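Local coordinates for putative PAS/PAC sensor protein (Nakamurella multipartita DSM 44233, PDB 6HMJ), which senses blue light through a flavin mononucleotide chromophore and couples it to RNA binding and translational regulation, at residues N169-L172 with R173-A176. Numbering follows the deposited sequence.
Sequences NRKL and RDLA
Lys171 and Arg173 run alongside each other in the same direction where helix 172-185 starts, a worked example of side chains two and three residues apart meeting where a helix begins. The stretched-out lysine slants across the guanidinium of Arg173: CB and CG stand above one face, off-centre, and the chain then descends past the edge between NH1 and NH2, so that Lys171 CD is 3.3 Å from Arg173 NH1 and NZ ends nearer the plane. Arg173 is placed for this by a first torsion that tucks CG between the two backbone branches (chi1 62°), with a straight chain from there to NE. The two charged ends come near each other, Lys171 NZ 3.3 Å from Arg173 NH2, both donors. Asp174 OD2 lies near the base of the lysine, 3.7 Å from Lys171 CB; between Asp174 OD2 and Lys171 NZ the distance is 6.7 Å, too far for a salt bridge.

In the backbone, Lys171 is the N-cap, and its O accepts Leu175 N at 3.0 Å, plus a weak bond from Asp174 N. Leu172 O takes Ala176 N at 2.9 Å. Leu172 itself packs on Phe158 and Leu161 of helix 154-167 and on Ile139 of helix 114-149, within the ANTAR domain. Backbone bonds thus hold the turn, the two cations are neighbouring like charges with no bond between them, and the carboxylate of Asp174, in the first turn, is probably placed to interact favourably with the helix's N-terminal end.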
loop_
_atom_site.group_PDB
_atom_site.type_symbol
_atom_site.label_atom_id
_atom_site.label_comp_id
_atom_site.label_asym_id
_atom_site.label_seq_id
_atom_site.Cartn_x
_atom_site.Cartn_y
_atom_site.Cartn_z
ATOM N N ASN A 169 15.537 8.942 -9.102
ATOM C CA ASN A 169 16.610 8.010 -9.445
ATOM C C ASN A 169 16.617 6.814 -8.493
ATOM O O ASN A 169 17.637 6.460 -7.896
ATOM C CB ASN A 169 17.962 8.722 -9.453
ATOM C CG ASN A 169 19.069 7.863 -10.030
ATOM O OD1 ASN A 169 18.848 6.708 -10.394
ATOM N ND2 ASN A 169 20.266 8.430 -10.131
ATOM N N ARG A 170 15.452 6.184 -8.364
ATOM C CA ARG A 170 15.272 5.001 -7.541
ATOM C C ARG A 170 14.660 3.890 -8.383
ATOM O O ARG A 170 14.011 4.141 -9.403
ATOM C CB ARG A 170 14.360 5.284 -6.338
ATOM C CG ARG A 170 14.936 6.241 -5.318
ATOM C CD ARG A 170 13.881 6.656 -4.295
ATOM N NE ARG A 170 14.449 7.472 -3.223
ATOM C CZ ARG A 170 14.542 7.103 -1.946
ATOM N NH1 ARG A 170 14.088 5.923 -1.538
ATOM N NH2 ARG A 170 15.081 7.931 -1.065
ATOM N N LYS A 171 14.880 2.652 -7.954
ATOM C CA LYS A 171 14.156 1.531 -8.530
ATOM C C LYS A 171 12.738 1.493 -7.976
ATOM O O LYS A 171 12.513 1.726 -6.784
ATOM C CB LYS A 171 14.862 0.206 -8.250
ATOM C CG LYS A 171 16.177 0.026 -8.987
ATOM C CD LYS A 171 16.558 -1.448 -9.038
ATOM C CE LYS A 171 17.849 -1.678 -9.803
ATOM N NZ LYS A 171 18.193 -3.131 -9.879
ATOM N N LEU A 172 11.783 1.200 -8.858
ATOM C CA LEU A 172 10.367 1.174 -8.522
ATOM C C LEU A 172 10.095 0.505 -7.182
ATOM O O LEU A 172 9.281 0.999 -6.394
ATOM C CB LEU A 172 9.589 0.450 -9.623
ATOM C CG LEU A 172 8.101 0.216 -9.358
ATOM C CD1 LEU A 172 7.402 1.535 -9.090
ATOM C CD2 LEU A 172 7.451 -0.512 -10.523
ATOM N N ARG A 173 10.760 -0.618 -6.907
ATOM C CA ARG A 173 10.502 -1.327 -5.659
ATOM C C ARG A 173 10.995 -0.526 -4.460
ATOM O O ARG A 173 10.352 -0.521 -3.403
ATOM C CB ARG A 173 11.151 -2.711 -5.686
ATOM C CG ARG A 173 12.661 -2.708 -5.822
ATOM C CD ARG A 173 13.197 -4.127 -5.902
ATOM N NE ARG A 173 14.655 -4.165 -5.987
ATOM C CZ ARG A 173 15.351 -4.136 -7.122
ATOM N NH1 ARG A 173 14.733 -4.065 -8.294
ATOM N NH2 ARG A 173 16.676 -4.175 -7.081
ATOM N N ASP A 174 12.128 0.167 -4.604
ATOM C CA ASP A 174 12.621 1.001 -3.514
ATOM C C ASP A 174 11.699 2.188 -3.276
ATOM O O ASP A 174 11.423 2.548 -2.127
ATOM C CB ASP A 174 14.039 1.484 -3.815
ATOM C CG ASP A 174 15.026 0.348 -3.919
ATOM O OD1 ASP A 174 14.843 -0.661 -3.208
ATOM O OD2 ASP A 174 15.990 0.471 -4.705
ATOM N N LEU A 175 11.214 2.810 -4.353
ATOM C CA LEU A 175 10.241 3.885 -4.210
ATOM C C LEU A 175 9.002 3.394 -3.471
ATOM O O LEU A 175 8.527 4.041 -2.530
ATOM C CB LEU A 175 9.857 4.431 -5.586
ATOM C CG LEU A 175 8.883 5.615 -5.565
ATOM C CD1 LEU A 175 9.641 6.919 -5.340
ATOM C CD2 LEU A 175 8.052 5.674 -6.839
ATOM N N ALA A 176 8.462 2.248 -3.894
ATOM C CA ALA A 176 7.258 1.710 -3.270
ATOM C C ALA A 176 7.441 1.544 -1.768
ATOM O O ALA A 176 6.587 1.958 -0.976
ATOM C CB ALA A 176 6.888 0.375 -3.918
#